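Local coordinates for protein AvrRxo1-ORF2 (Xanthomonas oryzae pv. oryzicola, PDB 4Z8T) that binds the type III effector AvrRxo1-ORF1, which carries a polynucleotide kinase domain, and probably acts as its chaperone, at residues 38-48 against 74-84; 48-56 against 87-95. All coordinates share one frame; numbering follows the deposited sequence.

Interaction 1 of 2, residues 38-48 against 74-84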
loop_
_atom_site.group_PDB
_atom_site.type_symbol
_atom_site.label_atom_id
_atom_site.label_comp_id
_atom_site.label_asym_id
_atom_site.label_seq_id
_atom_site.Cartn_x
_atom_site.Cartn_y
_atom_site.Cartn_z
ATOM N N VAL B 38 -0.734 -24.198 4.659
ATOM C CA VAL B 38 -1.973 -24.368 5.414
ATOM C C VAL B 38 -2.821 -25.536 4.900
ATOM O O VAL B 38 -3.878 -25.838 5.458
ATOM C CB VAL B 38 -2.811 -23.063 5.470
ATOM C CG1 VAL B 38 -1.933 -21.888 5.836
ATOM C CG2 VAL B 38 -3.493 -22.797 4.138
ATOM N N GLY B 39 -2.356 -26.189 3.839
ATOM C CA GLY B 39 -3.033 -27.364 3.318
ATOM C C GLY B 39 -4.202 -27.078 2.394
ATOM O O GLY B 39 -5.092 -27.915 2.229
ATOM N N LYS B 40 -4.201 -25.896 1.782
ATOM C CA LYS B 40 -5.254 -25.511 0.848
ATOM C C LYS B 40 -5.287 -26.483 -0.330
ATOM O O LYS B 40 -4.239 -26.886 -0.835
ATOM C CB LYS B 40 -4.998 -24.076 0.367
ATOM C CG LYS B 40 -5.961 -23.532 -0.688
ATOM C CD LYS B 40 -5.816 -22.012 -0.750
ATOM C CE LYS B 40 -6.591 -21.412 -1.903
ATOM N NZ LYS B 40 -7.205 -20.121 -1.483
ATOM N N GLU B 41 -6.486 -26.881 -0.752
ATOM C CA GLU B 41 -6.638 -27.817 -1.864
ATOM C C GLU B 41 -5.955 -27.302 -3.129
ATOM O O GLU B 41 -6.072 -26.124 -3.482
ATOM C CB GLU B 41 -8.123 -28.102 -2.128
ATOM C CG GLU B 41 -8.393 -29.068 -3.270
ATOM C CD GLU B 41 -9.872 -29.369 -3.442
ATOM O OE1 GLU B 41 -10.679 -28.928 -2.593
ATOM O OE2 GLU B 41 -10.227 -30.053 -4.427
ATOM N N ARG B 42 -5.218 -28.181 -3.795
ATOM C CA ARG B 42 -4.513 -27.826 -5.019
ATOM C C ARG B 42 -5.491 -27.398 -6.110
ATOM O O ARG B 42 -6.510 -28.058 -6.321
ATOM C CB ARG B 42 -3.708 -29.018 -5.519
ATOM C CG ARG B 42 -2.908 -28.718 -6.759
ATOM C CD ARG B 42 -1.444 -28.542 -6.421
ATOM N NE ARG B 42 -0.891 -29.762 -5.841
ATOM C CZ ARG B 42 0.409 -30.016 -5.725
ATOM N NH1 ARG B 42 1.304 -29.134 -6.153
ATOM N NH2 ARG B 42 0.814 -31.159 -5.183
ATOM N N PHE B 43 -5.186 -26.307 -6.811
ATOM C CA PHE B 43 -6.115 -25.825 -7.828
ATOM C C PHE B 43 -6.216 -26.767 -9.023
ATOM O O PHE B 43 -5.209 -27.114 -9.652
ATOM C CB PHE B 43 -5.787 -24.410 -8.301
ATOM C CG PHE B 43 -6.816 -23.855 -9.247
ATOM C CD1 PHE B 43 -8.031 -23.386 -8.767
ATOM C CD2 PHE B 43 -6.586 -23.836 -10.613
ATOM C CE1 PHE B 43 -8.992 -22.894 -9.634
ATOM C CE2 PHE B 43 -7.543 -23.342 -11.483
ATOM C CZ PHE B 43 -8.744 -22.873 -10.991
ATOM N N ASP B 44 -7.458 -27.139 -9.332
ATOM C CA ASP B 44 -7.788 -28.120 -10.357
ATOM C C ASP B 44 -8.934 -27.538 -11.185
ATOM O O ASP B 44 -10.091 -27.619 -10.779
ATOM C CB ASP B 44 -8.223 -29.421 -9.664
ATOM C CG ASP B 44 -8.584 -30.538 -10.636
ATOM O OD1 ASP B 44 -9.334 -30.304 -11.611
ATOM O OD2 ASP B 44 -8.138 -31.680 -10.393
ATOM N N LEU B 45 -8.608 -26.950 -12.335
ATOM C CA LEU B 45 -9.611 -26.278 -13.169
ATOM C C LEU B 45 -10.724 -27.225 -13.616
ATOM O O LEU B 45 -11.903 -26.868 -13.600
ATOM C CB LEU B 45 -8.955 -25.619 -14.390
ATOM C CG LEU B 45 -9.924 -24.926 -15.356
ATOM C CD1 LEU B 45 -10.660 -23.785 -14.657
ATOM C CD2 LEU B 45 -9.219 -24.429 -16.616
ATOM N N GLU B 46 -10.341 -28.439 -14.002
ATOM C CA GLU B 46 -11.302 -29.423 -14.479
ATOM C C GLU B 46 -12.291 -29.848 -13.394
ATOM O O GLU B 46 -13.489 -29.956 -13.656
ATOM C CB GLU B 46 -10.577 -30.630 -15.075
ATOM C CG GLU B 46 -9.644 -30.266 -16.223
ATOM C CD GLU B 46 -8.979 -31.475 -16.852
ATOM O OE1 GLU B 46 -9.202 -32.605 -16.362
ATOM O OE2 GLU B 46 -8.232 -31.293 -17.838
ATOM N N GLU B 47 -11.799 -30.084 -12.181
ATOM C CA GLU B 47 -12.697 -30.385 -11.071
ATOM C C GLU B 47 -13.572 -29.175 -10.789
ATOM O O GLU B 47 -14.751 -29.317 -10.454
ATOM C CB GLU B 47 -11.936 -30.765 -9.797
ATOM C CG GLU B 47 -12.864 -31.068 -8.618
ATOM C CD GLU B 47 -12.163 -31.029 -7.269
ATOM O OE1 GLU B 47 -10.914 -31.093 -7.237
ATOM O OE2 GLU B 47 -12.866 -30.933 -6.235
ATOM N N LEU B 48 -12.982 -27.987 -10.917
ATOM C CA LEU B 48 -13.733 -26.747 -10.761
ATOM C C LEU B 48 -14.861 -26.702 -11.786
ATOM O O LEU B 48 -16.016 -26.464 -11.433
ATOM C CB LEU B 48 -12.823 -25.522 -10.921
ATOM C CG LEU B 48 -13.514 -24.174 -10.681
ATOM C CD1 LEU B 48 -14.110 -24.122 -9.287
ATOM C CD2 LEU B 48 -12.555 -23.016 -10.892
ATOM N N TYR B 74 -8.282 -17.894 -7.115
ATOM C CA TYR B 74 -8.360 -18.864 -6.036
ATOM C C TYR B 74 -7.268 -18.627 -4.991
ATOM O O TYR B 74 -7.540 -18.571 -3.791
ATOM C CB TYR B 74 -8.224 -20.260 -6.648
ATOM C CG TYR B 74 -8.237 -21.425 -5.677
ATOM C CD1 TYR B 74 -9.361 -21.717 -4.923
ATOM C CD2 TYR B 74 -7.127 -22.247 -5.548
ATOM C CE1 TYR B 74 -9.378 -22.795 -4.054
ATOM C CE2 TYR B 74 -7.136 -23.325 -4.686
ATOM C CZ TYR B 74 -8.259 -23.592 -3.943
ATOM O OH TYR B 74 -8.271 -24.662 -3.081
ATOM N N TYR B 75 -6.039 -18.463 -5.461
ATOM C CA TYR B 75 -4.899 -18.360 -4.558
ATOM C C TYR B 75 -4.673 -16.959 -4.010
ATOM O O TYR B 75 -4.354 -16.809 -2.837
ATOM C CB TYR B 75 -3.622 -18.837 -5.237
ATOM C CG TYR B 75 -3.533 -20.346 -5.325
ATOM C CD1 TYR B 75 -3.556 -21.123 -4.175
ATOM C CD2 TYR B 75 -3.421 -20.981 -6.551
ATOM C CE1 TYR B 75 -3.471 -22.507 -4.247
ATOM C CE2 TYR B 75 -3.334 -22.370 -6.636
ATOM C CZ TYR B 75 -3.362 -23.117 -5.475
ATOM O OH TYR B 75 -3.283 -24.491 -5.532
ATOM N N VAL B 76 -4.817 -15.948 -4.863
ATOM C CA VAL B 76 -4.455 -14.583 -4.473
ATOM C C VAL B 76 -5.609 -13.837 -3.825
ATOM O O VAL B 76 -5.431 -13.162 -2.810
ATOM C CB VAL B 76 -3.925 -13.787 -5.664
ATOM C CG1 VAL B 76 -3.568 -12.372 -5.245
ATOM C CG2 VAL B 76 -2.706 -14.469 -6.236
ATOM N N GLU B 77 -6.802 -13.966 -4.394
ATOM C CA GLU B 77 -7.936 -13.196 -3.886
ATOM C C GLU B 77 -8.693 -13.862 -2.754
ATOM O O GLU B 77 -9.336 -13.184 -1.960
ATOM C CB GLU B 77 -8.907 -12.883 -5.016
ATOM C CG GLU B 77 -8.387 -11.928 -6.043
ATOM C CD GLU B 77 -9.459 -11.601 -7.058
ATOM O OE1 GLU B 77 -9.231 -11.826 -8.268
ATOM O OE2 GLU B 77 -10.544 -11.132 -6.637
ATOM N N TYR B 78 -8.634 -15.189 -2.676
ATOM C CA TYR B 78 -9.378 -15.900 -1.636
ATOM C C TYR B 78 -8.475 -16.849 -0.862
ATOM O O TYR B 78 -8.665 -18.074 -0.905
ATOM C CB TYR B 78 -10.594 -16.624 -2.237
ATOM C CG TYR B 78 -11.563 -15.652 -2.880
ATOM C CD1 TYR B 78 -12.581 -15.064 -2.142
ATOM C CD2 TYR B 78 -11.428 -15.290 -4.214
ATOM C CE1 TYR B 78 -13.449 -14.158 -2.716
ATOM C CE2 TYR B 78 -12.292 -14.381 -4.801
ATOM C CZ TYR B 78 -13.302 -13.820 -4.041
ATOM O OH TYR B 78 -14.158 -12.914 -4.614
ATOM N N PRO B 79 -7.481 -16.281 -0.152
ATOM C CA PRO B 79 -6.476 -17.102 0.531
ATOM C C PRO B 79 -7.057 -17.954 1.653
ATOM O O PRO B 79 -6.476 -18.995 1.958
ATOM C CB PRO B 79 -5.503 -16.060 1.105
ATOM C CG PRO B 79 -6.309 -14.823 1.258
ATOM C CD PRO B 79 -7.274 -14.840 0.100
ATOM N N ASN B 80 -8.166 -17.527 2.252
ATOM C CA ASN B 80 -8.769 -18.271 3.357
ATOM C C ASN B 80 -9.744 -19.359 2.898
ATOM O O ASN B 80 -10.256 -20.131 3.714
ATOM C CB ASN B 80 -9.456 -17.322 4.341
ATOM C CG ASN B 80 -8.493 -16.312 4.949
ATOM O OD1 ASN B 80 -7.312 -16.600 5.157
ATOM N ND2 ASN B 80 -8.996 -15.113 5.226
ATOM N N VAL B 81 -10.006 -19.405 1.594
ATOM C CA VAL B 81 -10.804 -20.471 0.994
ATOM C C VAL B 81 -9.922 -21.702 0.801
ATOM O O VAL B 81 -8.895 -21.633 0.129
ATOM C CB VAL B 81 -11.396 -20.023 -0.359
ATOM C CG1 VAL B 81 -12.004 -21.202 -1.107
ATOM C CG2 VAL B 81 -12.429 -18.924 -0.141
HETATM N N MSE B 82 -10.323 -22.828 1.389
HETATM C CA MSE B 82 -9.459 -24.009 1.436
HETATM C C MSE B 82 -9.743 -25.042 0.344
HETATM O O MSE B 82 -8.879 -25.864 0.010
HETATM C CB MSE B 82 -9.559 -24.671 2.813
HETATM C CG MSE B 82 -9.062 -23.810 3.955
HETATM SE SE MSE B 82 -7.141 -23.544 3.859
HETATM C CE MSE B 82 -7.134 -21.620 3.556
ATOM N N THR B 83 -10.948 -24.987 -0.220
ATOM C CA THR B 83 -11.417 -26.021 -1.138
ATOM C C THR B 83 -12.020 -25.460 -2.425
ATOM O O THR B 83 -12.541 -24.344 -2.439
ATOM C CB THR B 83 -12.463 -26.913 -0.448
ATOM O OG1 THR B 83 -13.510 -26.095 0.089
ATOM C CG2 THR B 83 -11.822 -27.695 0.685
ATOM N N LEU B 84 -11.956 -26.248 -3.498
ATOM C CA LEU B 84 -12.528 -25.858 -4.783
ATOM C C LEU B 84 -14.051 -25.855 -4.743
ATOM O O LEU B 84 -14.700 -25.177 -5.543
ATOM C CB LEU B 84 -12.039 -26.783 -5.895
ATOM C CG LEU B 84 -10.558 -26.712 -6.263
ATOM C CD1 LEU B 84 -10.230 -27.759 -7.300
ATOM C CD2 LEU B 84 -10.203 -25.346 -6.797
HETATM O O HOH W 1 -8.113 -28.070 2.249
HETATM O O HOH W 2 -4.422 -18.887 -1.232
HETATM O O HOH W 3 -2.592 -25.462 -2.762
#

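Interaction 2 of 2, residues 48-56 against 87-95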
loop_
_atom_site.group_PDB
_atom_site.type_symbol
_atom_site.label_atom_id
_atom_site.label_comp_id
_atom_site.label_asym_id
_atom_site.label_seq_id
_atom_site.Cartn_x
_atom_site.Cartn_y
_atom_site.Cartn_z
ATOM N N LEU B 48 -12.982 -27.987 -10.917
ATOM C CA LEU B 48 -13.733 -26.747 -10.761
ATOM C C LEU B 48 -14.861 -26.702 -11.786
ATOM O O LEU B 48 -16.016 -26.464 -11.433
ATOM C CB LEU B 48 -12.823 -25.522 -10.921
ATOM C CG LEU B 48 -13.514 -24.174 -10.681
ATOM C CD1 LEU B 48 -14.110 -24.122 -9.287
ATOM C CD2 LEU B 48 -12.555 -23.016 -10.892
ATOM N N GLU B 49 -14.522 -26.962 -13.046
ATOM C CA GLU B 49 -15.485 -26.882 -14.146
ATOM C C GLU B 49 -16.602 -27.928 -14.082
ATOM O O GLU B 49 -17.504 -27.928 -14.920
ATOM C CB GLU B 49 -14.756 -26.935 -15.495
ATOM C CG GLU B 49 -14.077 -25.619 -15.857
ATOM C CD GLU B 49 -13.123 -25.734 -17.029
ATOM O OE1 GLU B 49 -12.790 -26.872 -17.423
ATOM O OE2 GLU B 49 -12.697 -24.681 -17.554
ATOM N N LYS B 50 -16.544 -28.808 -13.088
ATOM C CA LYS B 50 -17.611 -29.778 -12.858
ATOM C C LYS B 50 -18.739 -29.178 -12.036
ATOM O O LYS B 50 -19.909 -29.506 -12.233
ATOM C CB LYS B 50 -17.076 -31.000 -12.112
ATOM C CG LYS B 50 -16.509 -32.083 -12.999
ATOM C CD LYS B 50 -16.680 -33.458 -12.358
ATOM C CE LYS B 50 -15.338 -34.090 -12.056
ATOM N NZ LYS B 50 -14.309 -33.613 -13.022
ATOM N N ILE B 51 -18.371 -28.296 -11.113
ATOM C CA ILE B 51 -19.290 -27.811 -10.089
ATOM C C ILE B 51 -19.772 -26.383 -10.401
ATOM O O ILE B 51 -20.735 -25.890 -9.805
ATOM C CB ILE B 51 -18.628 -27.942 -8.688
ATOM C CG1 ILE B 51 -18.425 -29.424 -8.344
ATOM C CG2 ILE B 51 -19.438 -27.258 -7.601
ATOM C CD1 ILE B 51 -19.133 -29.876 -7.061
ATOM N N CYS B 52 -19.127 -25.735 -11.366
ATOM C CA CYS B 52 -19.583 -24.423 -11.822
ATOM C C CYS B 52 -19.106 -24.092 -13.229
ATOM O O CYS B 52 -18.231 -24.762 -13.783
ATOM C CB CYS B 52 -19.144 -23.318 -10.857
ATOM S SG CYS B 52 -17.353 -23.104 -10.748
ATOM N N ASP B 53 -19.690 -23.039 -13.790
ATOM C CA ASP B 53 -19.373 -22.591 -15.136
ATOM C C ASP B 53 -18.324 -21.489 -15.113
ATOM O O ASP B 53 -18.550 -20.424 -14.538
ATOM C CB ASP B 53 -20.638 -22.069 -15.814
ATOM C CG ASP B 53 -20.392 -21.596 -17.229
ATOM O OD1 ASP B 53 -19.435 -22.083 -17.866
ATOM O OD2 ASP B 53 -21.172 -20.751 -17.711
ATOM N N THR B 54 -17.184 -21.749 -15.749
ATOM C CA THR B 54 -16.107 -20.773 -15.858
ATOM C C THR B 54 -16.072 -20.153 -17.249
ATOM O O THR B 54 -15.166 -19.383 -17.577
ATOM C CB THR B 54 -14.739 -21.424 -15.599
ATOM O OG1 THR B 54 -14.560 -22.536 -16.487
ATOM C CG2 THR B 54 -14.637 -21.897 -14.156
ATOM N N SER B 55 -17.067 -20.487 -18.061
ATOM C CA SER B 55 -17.037 -20.138 -19.475
ATOM C C SER B 55 -17.440 -18.695 -19.768
ATOM O O SER B 55 -17.081 -18.157 -20.817
ATOM C CB SER B 55 -17.927 -21.096 -20.265
ATOM O OG SER B 55 -17.648 -21.029 -21.646
ATOM N N ASP B 56 -18.174 -18.078 -18.841
ATOM C CA ASP B 56 -18.826 -16.790 -19.094
ATOM C C ASP B 56 -19.676 -16.930 -20.360
ATOM O O ASP B 56 -19.672 -16.063 -21.238
ATOM C CB ASP B 56 -17.794 -15.657 -19.213
ATOM C CG ASP B 56 -18.430 -14.275 -19.229
ATOM O OD1 ASP B 56 -19.606 -14.144 -18.819
ATOM O OD2 ASP B 56 -17.747 -13.315 -19.649
ATOM N N PHE B 87 -14.797 -22.484 -3.359
ATOM C CA PHE B 87 -14.504 -21.515 -4.405
ATOM C C PHE B 87 -15.600 -21.521 -5.459
ATOM O O PHE B 87 -15.932 -20.482 -6.023
ATOM C CB PHE B 87 -13.149 -21.831 -5.039
ATOM C CG PHE B 87 -12.673 -20.794 -6.018
ATOM C CD1 PHE B 87 -12.501 -19.477 -5.625
ATOM C CD2 PHE B 87 -12.378 -21.140 -7.321
ATOM C CE1 PHE B 87 -12.056 -18.532 -6.522
ATOM C CE2 PHE B 87 -11.931 -20.201 -8.224
ATOM C CZ PHE B 87 -11.768 -18.889 -7.822
ATOM N N ALA B 88 -16.161 -22.700 -5.718
ATOM C CA ALA B 88 -17.280 -22.836 -6.647
ATOM C C ALA B 88 -18.439 -21.896 -6.321
ATOM O O ALA B 88 -19.006 -21.267 -7.215
ATOM C CB ALA B 88 -17.764 -24.270 -6.668
ATOM N N HIS B 89 -18.802 -21.820 -5.044
ATOM C CA HIS B 89 -19.873 -20.932 -4.607
ATOM C C HIS B 89 -19.547 -19.476 -4.924
ATOM O O HIS B 89 -20.425 -18.709 -5.325
ATOM C CB HIS B 89 -20.122 -21.091 -3.108
ATOM C CG HIS B 89 -20.675 -22.427 -2.725
ATOM N ND1 HIS B 89 -21.039 -23.379 -3.656
ATOM C CD2 HIS B 89 -20.926 -22.973 -1.511
ATOM C CE1 HIS B 89 -21.490 -24.453 -3.029
ATOM N NE2 HIS B 89 -21.434 -24.231 -1.728
ATOM N N ILE B 90 -18.284 -19.103 -4.723
ATOM C CA ILE B 90 -17.809 -17.764 -5.048
ATOM C C ILE B 90 -17.996 -17.479 -6.533
ATOM O O ILE B 90 -18.583 -16.463 -6.911
ATOM C CB ILE B 90 -16.315 -17.613 -4.711
ATOM C CG1 ILE B 90 -16.071 -17.830 -3.216
ATOM C CG2 ILE B 90 -15.783 -16.257 -5.187
ATOM C CD1 ILE B 90 -16.643 -16.752 -2.335
ATOM N N VAL B 91 -17.494 -18.384 -7.373
ATOM C CA VAL B 91 -17.548 -18.212 -8.821
ATOM C C VAL B 91 -18.988 -18.067 -9.318
ATOM O O VAL B 91 -19.279 -17.232 -10.185
ATOM C CB VAL B 91 -16.834 -19.376 -9.541
ATOM C CG1 VAL B 91 -17.014 -19.276 -11.044
ATOM C CG2 VAL B 91 -15.354 -19.369 -9.193
ATOM N N GLU B 92 -19.882 -18.872 -8.748
ATOM C CA GLU B 92 -21.305 -18.814 -9.084
ATOM C C GLU B 92 -21.916 -17.470 -8.704
ATOM O O GLU B 92 -22.736 -16.928 -9.447
ATOM C CB GLU B 92 -22.067 -19.947 -8.394
ATOM C CG GLU B 92 -21.760 -21.333 -8.940
ATOM C CD GLU B 92 -22.162 -22.433 -7.974
ATOM O OE1 GLU B 92 -22.545 -22.114 -6.825
ATOM O OE2 GLU B 92 -22.091 -23.618 -8.360
ATOM N N THR B 93 -21.518 -16.949 -7.546
ATOM C CA THR B 93 -21.933 -15.618 -7.100
ATOM C C THR B 93 -21.472 -14.564 -8.109
ATOM O O THR B 93 -22.240 -13.670 -8.486
ATOM C CB THR B 93 -21.362 -15.287 -5.700
ATOM O OG1 THR B 93 -21.922 -16.173 -4.719
ATOM C CG2 THR B 93 -21.676 -13.857 -5.301
ATOM N N LEU B 94 -20.226 -14.682 -8.564
ATOM C CA LEU B 94 -19.673 -13.720 -9.510
ATOM C C LEU B 94 -20.449 -13.646 -10.816
ATOM O O LEU B 94 -20.586 -12.575 -11.400
ATOM C CB LEU B 94 -18.206 -14.016 -9.811
ATOM C CG LEU B 94 -17.218 -13.844 -8.665
ATOM C CD1 LEU B 94 -15.808 -14.042 -9.191
ATOM C CD2 LEU B 94 -17.356 -12.475 -8.037
ATOM N N PHE B 95 -20.947 -14.783 -11.284
ATOM C CA PHE B 95 -21.697 -14.778 -12.535
ATOM C C PHE B 95 -23.196 -14.665 -12.337
ATOM O O PHE B 95 -23.968 -14.841 -13.273
ATOM C CB PHE B 95 -21.302 -15.964 -13.411
ATOM C CG PHE B 95 -19.936 -15.820 -13.991
ATOM C CD1 PHE B 95 -19.736 -15.058 -15.130
ATOM C CD2 PHE B 95 -18.843 -16.395 -13.368
ATOM C CE1 PHE B 95 -18.471 -14.899 -15.662
ATOM C CE2 PHE B 95 -17.581 -16.239 -13.889
ATOM C CZ PHE B 95 -17.391 -15.493 -15.042
#

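Interaction 1 of 2, residues 38-48 against 74-84
Lys40 runs along one face of the Tyr74 ring, the two side chains pointing in opposite directions, and ends between a carbonyl of the last turn of helix 63-77 and one of the connection that follows. Its chain leaves CB with CG anti to the backbone N (chi1 176°) and stays extended as far as CE, which rests over the Tyr74 ring, 3.5 Å from the centroid, in a CH-pi contact; NZ lies over the same ring as a cation-pi partner. NZ also donates to Tyr74 O and Val81 O, at 2.8 Å each, the first from above the carbonyl plane and the second within it. A water also accepts from NZ and donates to Tyr75 O, and the carbonyls probably stabilise the buried charge. Leu84 approaches the opposite face of the Tyr74 ring with CD2, while its CD1 reaches Asp44 CB and the carboxylate of Glu47. CD2 also packs on Phe43 CD1 at 3.5 Å, and Phe43 in turn lies obliquely against Tyr74, the two planes at 43°. Polar bonds fix the intervening backbone. Glu41 N donates to Met82 O over 2.7 Å, and the Tyr74 hydroxyl gives its proton to Glu41 O, also at 2.7 Å. Phe43 N donates to Tyr75 OH. The extended side chain of Glu41 reaches over to accept from Leu84 N through OE1 (3.1 Å), met from well above the carboxylate plane. Gly39 ends helix 6-38 in a Schellman motif. The contact thus joins two interhelical connections of an all-helical fold, 6-38 to 45-51 and 63-77 to 84-94, each leading into a helix with an N-cap: Asp44, which accepts from Glu47 N, and Thr83.

Interaction 2 of 2, residues 48-56 against 87-95
Ile51 and Cys52 meet Ala88 and Val91 in the apolar part of this contact. Ile51 CG2 touches Ala88 CB at 3.5 Å, and Cys52 SG lies 3.9 Å from Val91 CG1; with SG between the backbone N and the carbonyl carbon (chi1 64°), the sulfur faces helix 84-94. Leu48 adds CD2 at the edge of the Phe87 ring, 3.9 Å from CE2. At the far end a carboxylate meets a ring edge. Asp56 OD1 comes to the edge of the Phe95 ring, 3.4 Å from CE1, with the carboxylate and ring planes 46° apart, while OD2 is bound by the hydroxyl of Tyr164 of the AvrRxo1-ORF1 chain. Within the loop, Asp53 OD1 accepts from Ser55 N (2.9 Å) in an Asx turn, one bond that helps shape the chain leading to Asp56. Between these two parts, the aliphatic chain of Glu92 lies along Cys52, CG to CB 3.8 Å. No hydrogen bond crosses between 48-56 and 87-95. The close polar approach, Ile51 O to Glu92 OE2 at 3.0 Å, sets two acceptors together and probably adds no attraction, which implies that side-chain packing holds the two segments to each other.

How the interactions relate
Interactions 1 and 2 have centres about 13 Å apart and share Leu48 and helix 45-51. Their segments alternate along the chain: 38-48 runs directly into 48-56, and 74-84 is followed after a short gap by 87-95. The end of helix 63-77 with the connection after it, and then helix 84-94, meet consecutive parts of 38-56. The two contacts also touch, through Tyr74 and Phe87, whose rings pack edge-to-face, and through Tyr78 and Ile90. Together they join helices 45-51, 63-77 and 84-94 beside the long helix 6-38. Both contacts reach the AvrRxo1-ORF1 chain, so this packing probably helps to set out the surface that meets the effector.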